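Local coordinates for protein telomerase reverse transcriptase (Takifugu rubripes, PDB 4LMO) that elongates telomeres by reverse transcription of an RNA template as telomerase's catalytic subunit, represented here by its RNA-binding domain, at residues R41-F49 with I200-L208; G140-R151 with E168-C178. All coordinates share one frame; numbering follows the deposited sequence.

Interaction 1 of 2, residues R41-F49 with I200-L208; sequences RDLIRIVFF and ILGQFLAWL
V47 and F48 of helix 40-48 meet F204, W207 and Q203 on the long helix 191-220 of the mostly helical telomerase RNA-binding domain. The two helix segments cross nearly at right angles (96°), with axes 9.7 Å apart at closest approach. Such a steep crossing keeps the contact short.

The aliphatic-aromatic packing comes first. V47 CG2 sits over the face of the W207 indole, 3.7 Å from the centroid of the five-membered ring, as a CH-pi contact. W207 CG lies opposite its own backbone N (chi1 173°), which carries the indole out to helix 40-48. L43 CD1 comes to the far, six-membered part of the indole, 3.8 Å from W207 CZ2. V47 CG1 packs against the F204 backbone and also lies over the F48 ring.

The F48 ring is surrounded on several sides. I200 O lies at its edge, 3.3 Å from F48 CE1. I200 CG2 also touches CE1, and F204 CB packs near F48 CZ. Beyond these segments, F69 meets the same ring and L43 packs on F76 and L79 of helix 73-85.

One polar bond crosses at the last turn of helix 40-48. Q203 reaches out with an extended chain, and its NE2 donates to F48 O at 2.9 Å. The amide nitrogen approaches from above the carbonyl plane, 36° out of it.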
loop_
_atom_site.group_PDB
_atom_site.type_symbol
_atom_site.label_atom_id
_atom_site.label_comp_id
_atom_site.label_asym_id
_atom_site.label_seq_id
_atom_site.Cartn_x
_atom_site.Cartn_y
_atom_site.Cartn_z
ATOM N N ARG A 41 -1.043 17.803 0.610
ATOM C CA ARG A 41 -0.684 18.406 -0.669
ATOM C C ARG A 41 0.408 17.606 -1.391
ATOM O O ARG A 41 0.349 17.422 -2.612
ATOM C CB ARG A 41 -0.273 19.865 -0.429
ATOM C CG ARG A 41 0.681 20.495 -1.433
ATOM C CD ARG A 41 1.435 21.654 -0.788
ATOM N NE ARG A 41 2.597 21.204 -0.013
ATOM C CZ ARG A 41 2.606 20.973 1.301
ATOM N NH1 ARG A 41 3.726 20.566 1.887
ATOM N NH2 ARG A 41 1.512 21.143 2.036
ATOM N N ASP A 42 1.389 17.122 -0.627
ATOM C CA ASP A 42 2.453 16.271 -1.160
ATOM C C ASP A 42 1.891 14.967 -1.725
ATOM O O ASP A 42 2.289 14.536 -2.810
ATOM C CB ASP A 42 3.507 15.967 -0.086
ATOM C CG ASP A 42 4.194 17.217 0.443
ATOM O OD1 ASP A 42 4.596 18.083 -0.365
ATOM O OD2 ASP A 42 4.344 17.326 1.676
ATOM N N LEU A 43 0.962 14.354 -0.992
ATOM C CA LEU A 43 0.344 13.096 -1.413
ATOM C C LEU A 43 -0.460 13.244 -2.702
ATOM O O LEU A 43 -0.387 12.385 -3.580
ATOM C CB LEU A 43 -0.520 12.489 -0.298
ATOM C CG LEU A 43 -1.100 11.095 -0.579
ATOM C CD1 LEU A 43 -0.008 10.081 -0.901
ATOM C CD2 LEU A 43 -1.952 10.612 0.581
ATOM N N ILE A 44 -1.213 14.335 -2.811
ATOM C CA ILE A 44 -1.952 14.655 -4.037
ATOM C C ILE A 44 -1.014 14.703 -5.250
ATOM O O ILE A 44 -1.359 14.228 -6.334
ATOM C CB ILE A 44 -2.760 15.964 -3.882
ATOM C CG1 ILE A 44 -3.896 15.749 -2.874
ATOM C CG2 ILE A 44 -3.303 16.444 -5.225
ATOM C CD1 ILE A 44 -4.625 17.009 -2.466
ATOM N N ARG A 45 0.180 15.255 -5.042
ATOM C CA ARG A 45 1.231 15.295 -6.058
ATOM C C ARG A 45 1.689 13.900 -6.483
ATOM O O ARG A 45 1.813 13.619 -7.676
ATOM C CB ARG A 45 2.428 16.099 -5.542
ATOM C CG ARG A 45 2.194 17.595 -5.499
ATOM C CD ARG A 45 2.492 18.191 -6.860
ATOM N NE ARG A 45 1.688 19.368 -7.136
ATOM C CZ ARG A 45 1.652 19.993 -8.305
ATOM N NH1 ARG A 45 2.377 19.559 -9.329
ATOM N NH2 ARG A 45 0.880 21.058 -8.448
ATOM N N ILE A 46 1.934 13.040 -5.496
ATOM C CA ILE A 46 2.361 11.661 -5.726
ATOM C C ILE A 46 1.288 10.853 -6.456
ATOM O O ILE A 46 1.600 10.060 -7.343
ATOM C CB ILE A 46 2.742 10.961 -4.397
ATOM C CG1 ILE A 46 3.892 11.708 -3.709
ATOM C CG2 ILE A 46 3.114 9.499 -4.630
ATOM C CD1 ILE A 46 4.094 11.351 -2.249
ATOM N N VAL A 47 0.028 11.071 -6.088
ATOM C CA VAL A 47 -1.083 10.297 -6.641
ATOM C C VAL A 47 -1.516 10.779 -8.030
ATOM O O VAL A 47 -1.769 9.960 -8.916
ATOM C CB VAL A 47 -2.292 10.258 -5.672
ATOM C CG1 VAL A 47 -3.447 9.453 -6.259
ATOM C CG2 VAL A 47 -1.877 9.676 -4.328
ATOM N N PHE A 48 -1.578 12.096 -8.227
ATOM C CA PHE A 48 -2.209 12.652 -9.432
ATOM C C PHE A 48 -1.305 13.405 -10.402
ATOM O O PHE A 48 -1.669 13.571 -11.568
ATOM C CB PHE A 48 -3.390 13.553 -9.054
ATOM C CG PHE A 48 -4.447 12.865 -8.245
ATOM C CD1 PHE A 48 -5.262 11.890 -8.818
ATOM C CD2 PHE A 48 -4.641 13.198 -6.910
ATOM C CE1 PHE A 48 -6.240 11.251 -8.070
ATOM C CE2 PHE A 48 -5.621 12.565 -6.158
ATOM C CZ PHE A 48 -6.421 11.592 -6.740
ATOM N N PHE A 49 -0.145 13.864 -9.932
ATOM C CA PHE A 49 0.703 14.752 -10.733
ATOM C C PHE A 49 2.067 14.147 -11.082
ATOM O O PHE A 49 2.178 13.404 -12.063
ATOM C CB PHE A 49 0.824 16.132 -10.066
ATOM C CG PHE A 49 -0.486 16.875 -9.967
ATOM C CD1 PHE A 49 -0.890 17.744 -10.979
ATOM C CD2 PHE A 49 -1.323 16.699 -8.866
ATOM C CE1 PHE A 49 -2.097 18.425 -10.893
ATOM C CE2 PHE A 49 -2.533 17.377 -8.776
ATOM C CZ PHE A 49 -2.921 18.241 -9.792
ATOM N N ILE A 200 -9.431 10.855 -12.963
ATOM C CA ILE A 200 -8.901 11.133 -11.625
ATOM C C ILE A 200 -9.108 9.935 -10.697
ATOM O O ILE A 200 -8.172 9.505 -10.018
ATOM C CB ILE A 200 -9.520 12.407 -10.997
ATOM C CG1 ILE A 200 -9.241 13.636 -11.865
ATOM C CG2 ILE A 200 -8.963 12.646 -9.601
ATOM C CD1 ILE A 200 -10.150 14.812 -11.577
ATOM N N LEU A 201 -10.326 9.395 -10.682
ATOM C CA LEU A 201 -10.651 8.244 -9.844
ATOM C C LEU A 201 -9.834 7.011 -10.228
ATOM O O LEU A 201 -9.456 6.217 -9.363
ATOM C CB LEU A 201 -12.150 7.928 -9.897
ATOM C CG LEU A 201 -12.663 6.801 -8.987
ATOM C CD1 LEU A 201 -12.592 7.181 -7.513
ATOM C CD2 LEU A 201 -14.080 6.413 -9.366
ATOM N N GLY A 202 -9.572 6.857 -11.525
ATOM C CA GLY A 202 -8.685 5.810 -12.014
ATOM C C GLY A 202 -7.325 5.907 -11.351
ATOM O O GLY A 202 -6.847 4.936 -10.763
ATOM N N GLN A 203 -6.713 7.089 -11.428
ATOM C CA GLN A 203 -5.415 7.345 -10.800
ATOM C C GLN A 203 -5.392 6.955 -9.324
ATOM O O GLN A 203 -4.437 6.337 -8.857
ATOM C CB GLN A 203 -5.038 8.818 -10.920
ATOM C CG GLN A 203 -4.481 9.245 -12.265
ATOM C CD GLN A 203 -4.264 10.746 -12.328
ATOM O OE1 GLN A 203 -5.212 11.528 -12.227
ATOM N NE2 GLN A 203 -3.012 11.157 -12.486
ATOM N N PHE A 204 -6.445 7.327 -8.599
ATOM C CA PHE A 204 -6.519 7.079 -7.163
ATOM C C PHE A 204 -6.705 5.594 -6.852
ATOM O O PHE A 204 -5.951 5.026 -6.063
ATOM C CB PHE A 204 -7.624 7.924 -6.516
ATOM C CG PHE A 204 -7.927 7.545 -5.090
ATOM C CD1 PHE A 204 -7.051 7.880 -4.061
ATOM C CD2 PHE A 204 -9.094 6.860 -4.776
ATOM C CE1 PHE A 204 -7.331 7.532 -2.747
ATOM C CE2 PHE A 204 -9.381 6.508 -3.466
ATOM C CZ PHE A 204 -8.498 6.845 -2.448
ATOM N N LEU A 205 -7.707 4.976 -7.471
ATOM C CA LEU A 205 -7.960 3.547 -7.289
ATOM C C LEU A 205 -6.758 2.695 -7.705
ATOM O O LEU A 205 -6.419 1.722 -7.027
ATOM C CB LEU A 205 -9.232 3.121 -8.035
ATOM C CG LEU A 205 -10.547 2.985 -7.246
ATOM C CD1 LEU A 205 -10.764 4.088 -6.221
ATOM C CD2 LEU A 205 -11.746 2.891 -8.181
ATOM N N ALA A 206 -6.107 3.077 -8.803
ATOM C CA ALA A 206 -4.918 2.372 -9.282
ATOM C C ALA A 206 -3.730 2.572 -8.349
ATOM O O ALA A 206 -2.966 1.632 -8.113
ATOM C CB ALA A 206 -4.566 2.792 -10.701
ATOM N N TRP A 207 -3.580 3.790 -7.821
ATOM C CA TRP A 207 -2.557 4.076 -6.807
ATOM C C TRP A 207 -2.801 3.265 -5.573
ATOM O O TRP A 207 -1.865 2.753 -4.961
ATOM C CB TRP A 207 -2.532 5.555 -6.433
ATOM C CG TRP A 207 -1.600 5.853 -5.277
ATOM C CD1 TRP A 207 -0.218 6.029 -5.326
ATOM C CD2 TRP A 207 -1.951 5.999 -3.850
ATOM N NE1 TRP A 207 0.290 6.269 -4.073
ATOM C CE2 TRP A 207 -0.694 6.264 -3.143
ATOM C CE3 TRP A 207 -3.135 5.939 -3.119
ATOM C CZ2 TRP A 207 -0.649 6.465 -1.767
ATOM C CZ3 TRP A 207 -3.077 6.140 -1.732
ATOM C CH2 TRP A 207 -1.862 6.397 -1.075
ATOM N N LEU A 208 -4.074 3.150 -5.202
ATOM C CA LEU A 208 -4.486 2.482 -3.974
ATOM C C LEU A 208 -4.094 1.003 -3.979
ATOM O O LEU A 208 -3.751 0.442 -2.937
ATOM C CB LEU A 208 -5.995 2.650 -3.780
ATOM C CG LEU A 208 -6.596 2.709 -2.373
ATOM C CD1 LEU A 208 -5.897 3.739 -1.499
ATOM C CD2 LEU A 208 -8.083 3.015 -2.464
#

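Interaction 2 of 2, residues G140-R151 with E168-C178; sequences GSEHNRLLYFAR and ELMWKIKVNNC
The chain from E168 to C178 runs along helix 142-158 in the reverse sense, from L169 beside R151 to C178 beside G140, with a type II turn at M170-I173. G140, with positive phi, brings its CA within 3.8 Å of C178 SG, close against the other segment.

S141 caps the helix. Its OG accepts from N144 N and also from N177 ND2, the latter at 2.6 Å, so one hydroxyl ties the helix start to the 3-10 turn 175-177. The H143 ring has K174 CE over one face and K172 O at its edge. L147 CD1 also touches K172 O, while L147 CB packs on I173 CD1. The Y148 ring rests with CE1 on L169 CG.

R151 grips W171 O end-on with two nitrogens, NH1 at 3.0 Å and NH2 at 3.1 Å. W171 O lies in the guanidinium plane, and the NH1 bond uses a lone pair. NH1 also gives L169 O a weak bond. The bend at chi2 (-76°) brings the guanidinium to the main-chain oxygens of L169 and W171. A leucine here would probably leave W171 O without both donors and the turn less firmly held.

Residues 171-196 are thought to contact the RNA template, by similarity. R151 bonds to main-chain oxygens, so it probably helps to hold the backbone entering this region, with little dependence on the side chains there.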
loop_
_atom_site.group_PDB
_atom_site.type_symbol
_atom_site.label_atom_id
_atom_site.label_comp_id
_atom_site.label_asym_id
_atom_site.label_seq_id
_atom_site.Cartn_x
_atom_site.Cartn_y
_atom_site.Cartn_z
ATOM N N GLY A 140 -16.598 7.177 -1.827
ATOM C CA GLY A 140 -17.773 7.685 -2.533
ATOM C C GLY A 140 -19.065 7.071 -2.027
ATOM O O GLY A 140 -20.045 7.779 -1.796
ATOM N N SER A 141 -19.057 5.748 -1.861
ATOM C CA SER A 141 -20.208 5.002 -1.354
ATOM C C SER A 141 -19.795 3.666 -0.743
ATOM O O SER A 141 -18.677 3.190 -0.958
ATOM C CB SER A 141 -21.227 4.756 -2.469
ATOM O OG SER A 141 -20.672 3.958 -3.504
ATOM N N GLU A 142 -20.715 3.070 0.013
ATOM C CA GLU A 142 -20.527 1.745 0.597
ATOM C C GLU A 142 -20.424 0.692 -0.506
ATOM O O GLU A 142 -19.668 -0.273 -0.390
ATOM C CB GLU A 142 -21.687 1.426 1.546
ATOM C CG GLU A 142 -21.425 0.290 2.527
ATOM C CD GLU A 142 -20.519 0.677 3.688
ATOM O OE1 GLU A 142 -20.131 1.861 3.808
ATOM O OE2 GLU A 142 -20.183 -0.220 4.491
ATOM N N HIS A 143 -21.188 0.898 -1.575
ATOM C CA HIS A 143 -21.123 0.072 -2.777
ATOM C C HIS A 143 -19.746 0.075 -3.401
ATOM O O HIS A 143 -19.233 -0.978 -3.782
ATOM C CB HIS A 143 -22.186 0.536 -3.769
ATOM C CG HIS A 143 -22.001 0.003 -5.169
ATOM N ND1 HIS A 143 -21.430 0.729 -6.146
ATOM C CD2 HIS A 143 -22.340 -1.223 -5.735
ATOM C CE1 HIS A 143 -21.403 0.008 -7.282
ATOM N NE2 HIS A 143 -21.959 -1.188 -7.029
ATOM N N ASN A 144 -19.130 1.253 -3.494
ATOM C CA ASN A 144 -17.797 1.390 -4.089
ATOM C C ASN A 144 -16.663 0.788 -3.250
ATOM O O ASN A 144 -15.713 0.233 -3.800
ATOM C CB ASN A 144 -17.494 2.857 -4.428
ATOM C CG ASN A 144 -18.168 3.319 -5.714
ATOM O OD1 ASN A 144 -18.053 4.482 -6.099
ATOM N ND2 ASN A 144 -18.869 2.413 -6.384
ATOM N N ARG A 145 -16.762 0.899 -1.926
ATOM C CA ARG A 145 -15.758 0.307 -1.040
ATOM C C ARG A 145 -15.790 -1.221 -1.113
ATOM O O ARG A 145 -14.741 -1.867 -1.135
ATOM C CB ARG A 145 -15.943 0.774 0.409
ATOM C CG ARG A 145 -14.720 0.521 1.279
ATOM C CD ARG A 145 -15.020 0.583 2.767
ATOM N NE ARG A 145 -15.780 -0.582 3.217
ATOM C CZ ARG A 145 -17.026 -0.532 3.678
ATOM N NH1 ARG A 145 -17.653 0.633 3.769
ATOM N NH2 ARG A 145 -17.640 -1.644 4.060
ATOM N N LEU A 146 -16.996 -1.785 -1.159
ATOM C CA LEU A 146 -17.180 -3.235 -1.185
ATOM C C LEU A 146 -16.746 -3.870 -2.506
ATOM O O LEU A 146 -16.139 -4.943 -2.505
ATOM C CB LEU A 146 -18.629 -3.611 -0.858
ATOM C CG LEU A 146 -19.087 -3.464 0.599
ATOM C CD1 LEU A 146 -20.600 -3.592 0.701
ATOM C CD2 LEU A 146 -18.396 -4.471 1.513
ATOM N N LEU A 147 -17.056 -3.212 -3.622
ATOM C CA LEU A 147 -16.582 -3.660 -4.933
ATOM C C LEU A 147 -15.059 -3.674 -5.001
ATOM O O LEU A 147 -14.461 -4.597 -5.565
ATOM C CB LEU A 147 -17.132 -2.778 -6.058
ATOM C CG LEU A 147 -18.325 -3.301 -6.860
ATOM C CD1 LEU A 147 -18.710 -2.288 -7.925
ATOM C CD2 LEU A 147 -18.023 -4.650 -7.499
ATOM N N TYR A 148 -14.444 -2.648 -4.419
ATOM C CA TYR A 148 -12.999 -2.514 -4.443
ATOM C C TYR A 148 -12.326 -3.545 -3.540
ATOM O O TYR A 148 -11.290 -4.103 -3.902
ATOM C CB TYR A 148 -12.576 -1.095 -4.061
ATOM C CG TYR A 148 -11.123 -0.817 -4.354
ATOM C CD1 TYR A 148 -10.712 -0.427 -5.630
ATOM C CD2 TYR A 148 -10.153 -0.960 -3.362
ATOM C CE1 TYR A 148 -9.376 -0.177 -5.905
ATOM C CE2 TYR A 148 -8.815 -0.712 -3.627
ATOM C CZ TYR A 148 -8.434 -0.323 -4.898
ATOM O OH TYR A 148 -7.108 -0.081 -5.160
ATOM N N PHE A 149 -12.923 -3.797 -2.377
ATOM C CA PHE A 149 -12.420 -4.806 -1.443
ATOM C C PHE A 149 -12.438 -6.194 -2.085
ATOM O O PHE A 149 -11.533 -7.002 -1.859
ATOM C CB PHE A 149 -13.241 -4.796 -0.149
ATOM C CG PHE A 149 -12.820 -3.739 0.845
ATOM C CD1 PHE A 149 -12.105 -2.609 0.444
ATOM C CD2 PHE A 149 -13.165 -3.862 2.187
ATOM C CE1 PHE A 149 -11.731 -1.641 1.364
ATOM C CE2 PHE A 149 -12.793 -2.896 3.109
ATOM C CZ PHE A 149 -12.077 -1.784 2.696
ATOM N N ALA A 150 -13.465 -6.452 -2.894
ATOM C CA ALA A 150 -13.574 -7.702 -3.648
ATOM C C ALA A 150 -12.511 -7.795 -4.738
ATOM O O ALA A 150 -12.037 -8.887 -5.055
ATOM C CB ALA A 150 -14.966 -7.842 -4.246
ATOM N N ARG A 151 -12.143 -6.647 -5.308
ATOM C CA ARG A 151 -11.114 -6.584 -6.349
ATOM C C ARG A 151 -9.736 -6.877 -5.776
ATOM O O ARG A 151 -8.915 -7.524 -6.419
ATOM C CB ARG A 151 -11.113 -5.217 -7.041
ATOM C CG ARG A 151 -12.416 -4.869 -7.743
ATOM C CD ARG A 151 -12.581 -5.624 -9.049
ATOM N NE ARG A 151 -13.982 -5.857 -9.392
ATOM C CZ ARG A 151 -14.830 -4.929 -9.835
ATOM N NH1 ARG A 151 -14.447 -3.664 -9.979
ATOM N NH2 ARG A 151 -16.077 -5.270 -10.127
ATOM N N GLU A 168 -10.665 -3.589 -15.022
ATOM C CA GLU A 168 -11.230 -4.576 -14.106
ATOM C C GLU A 168 -11.427 -3.975 -12.719
ATOM O O GLU A 168 -12.384 -4.307 -12.017
ATOM C CB GLU A 168 -10.324 -5.806 -14.014
ATOM C CG GLU A 168 -10.273 -6.646 -15.283
ATOM C CD GLU A 168 -9.175 -7.698 -15.257
ATOM O OE1 GLU A 168 -8.576 -7.925 -14.181
ATOM O OE2 GLU A 168 -8.906 -8.300 -16.319
ATOM N N LEU A 169 -10.518 -3.084 -12.338
ATOM C CA LEU A 169 -10.565 -2.423 -11.039
ATOM C C LEU A 169 -11.743 -1.451 -10.942
ATOM O O LEU A 169 -12.384 -1.345 -9.895
ATOM C CB LEU A 169 -9.243 -1.691 -10.782
ATOM C CG LEU A 169 -8.798 -1.451 -9.338
ATOM C CD1 LEU A 169 -8.620 -2.763 -8.584
ATOM C CD2 LEU A 169 -7.510 -0.636 -9.309
ATOM N N MET A 170 -12.028 -0.765 -12.047
ATOM C CA MET A 170 -13.051 0.284 -12.092
ATOM C C MET A 170 -14.435 -0.240 -12.479
ATOM O O MET A 170 -15.414 0.508 -12.439
ATOM C CB MET A 170 -12.644 1.377 -13.086
ATOM C CG MET A 170 -11.422 2.195 -12.696
ATOM S SD MET A 170 -11.792 3.563 -11.582
ATOM C CE MET A 170 -12.943 4.532 -12.557
ATOM N N TRP A 171 -14.512 -1.512 -12.859
ATOM C CA TRP A 171 -15.747 -2.080 -13.399
ATOM C C TRP A 171 -16.895 -2.011 -12.435
ATOM O O TRP A 171 -16.833 -2.562 -11.333
ATOM C CB TRP A 171 -15.529 -3.509 -13.884
ATOM C CG TRP A 171 -16.696 -4.063 -14.668
ATOM C CD1 TRP A 171 -17.446 -3.415 -15.647
ATOM C CD2 TRP A 171 -17.275 -5.414 -14.578
ATOM N NE1 TRP A 171 -18.423 -4.240 -16.144
ATOM C CE2 TRP A 171 -18.376 -5.452 -15.551
ATOM C CE3 TRP A 171 -17.003 -6.550 -13.820
ATOM C CZ2 TRP A 171 -19.157 -6.586 -15.735
ATOM C CZ3 TRP A 171 -17.798 -7.687 -14.016
ATOM C CH2 TRP A 171 -18.849 -7.703 -14.951
ATOM N N LYS A 172 -17.948 -1.312 -12.862
ATOM C CA LYS A 172 -19.178 -1.107 -12.082
ATOM C C LYS A 172 -19.016 -0.179 -10.876
ATOM O O LYS A 172 -19.940 -0.044 -10.074
ATOM C CB LYS A 172 -19.822 -2.438 -11.661
ATOM C CG LYS A 172 -20.521 -3.184 -12.786
ATOM C CD LYS A 172 -21.145 -4.483 -12.294
ATOM C CE LYS A 172 -20.092 -5.536 -11.983
ATOM N NZ LYS A 172 -20.709 -6.829 -11.577
ATOM N N ILE A 173 -17.850 0.450 -10.748
ATOM C CA ILE A 173 -17.667 1.523 -9.771
ATOM C C ILE A 173 -18.509 2.713 -10.222
ATOM O O ILE A 173 -18.491 3.085 -11.398
ATOM C CB ILE A 173 -16.177 1.931 -9.623
ATOM C CG1 ILE A 173 -15.356 0.805 -8.970
ATOM C CG2 ILE A 173 -16.032 3.242 -8.855
ATOM C CD1 ILE A 173 -15.582 0.603 -7.481
ATOM N N LYS A 174 -19.273 3.280 -9.294
ATOM C CA LYS A 174 -20.079 4.457 -9.579
ATOM C C LYS A 174 -19.241 5.710 -9.346
ATOM O O LYS A 174 -19.066 6.150 -8.207
ATOM C CB LYS A 174 -21.344 4.476 -8.718
ATOM C CG LYS A 174 -22.325 3.345 -8.991
ATOM C CD LYS A 174 -23.402 3.290 -7.917
ATOM C CE LYS A 174 -24.304 2.075 -8.074
ATOM N NZ LYS A 174 -25.368 2.279 -9.096
ATOM N N VAL A 175 -18.723 6.267 -10.438
ATOM C CA VAL A 175 -17.838 7.437 -10.400
ATOM C C VAL A 175 -18.482 8.628 -9.683
ATOM O O VAL A 175 -17.837 9.295 -8.864
ATOM C CB VAL A 175 -17.384 7.844 -11.826
ATOM C CG1 VAL A 175 -16.532 9.108 -11.802
ATOM C CG2 VAL A 175 -16.613 6.708 -12.485
ATOM N N ASN A 176 -19.758 8.868 -9.974
ATOM C CA ASN A 176 -20.464 10.041 -9.461
ATOM C C ASN A 176 -20.818 9.996 -7.971
ATOM O O ASN A 176 -21.229 11.011 -7.404
ATOM C CB ASN A 176 -21.688 10.358 -10.328
ATOM C CG ASN A 176 -21.307 10.887 -11.705
ATOM O OD1 ASN A 176 -20.220 11.439 -11.902
ATOM N ND2 ASN A 176 -22.210 10.728 -12.666
ATOM N N ASN A 177 -20.653 8.831 -7.343
ATOM C CA ASN A 177 -20.775 8.705 -5.890
ATOM C C ASN A 177 -19.700 9.508 -5.158
ATOM O O ASN A 177 -19.898 9.939 -4.023
ATOM C CB ASN A 177 -20.692 7.237 -5.458
ATOM C CG ASN A 177 -21.949 6.448 -5.792
ATOM O OD1 ASN A 177 -22.931 6.991 -6.296
ATOM N ND2 ASN A 177 -21.917 5.153 -5.510
ATOM N N CYS A 178 -18.565 9.703 -5.823
ATOM C CA CYS A 178 -17.435 10.419 -5.249
ATOM C C CYS A 178 -17.571 11.920 -5.478
ATOM O O CYS A 178 -17.266 12.424 -6.566
ATOM C CB CYS A 178 -16.123 9.906 -5.850
ATOM S SG CYS A 178 -15.972 8.107 -5.893
#

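How the interactions relate
Helix 191-220 joins the two contacts, whose centres lie 16 Å apart. Interaction 1 uses the I200, Q203, F204 and W207 side of this helix. Interaction 2 reaches it through L205 and L208. The closest link is Y148 OH to L205 O at 2.7 Å, a probable hydrogen bond. Packing adds to it: L205 CD2 lies 3.5 Å from M170 SD, and L205 O lies 3.5 Å from L169 CD2. Along the sequence, both segments of interaction 2 fall between those of interaction 1. Both segments of interaction 2, like segment 200-208, belong to the RNA-binding domain; residues 171-178 also fall in the region inferred to contact template RNA.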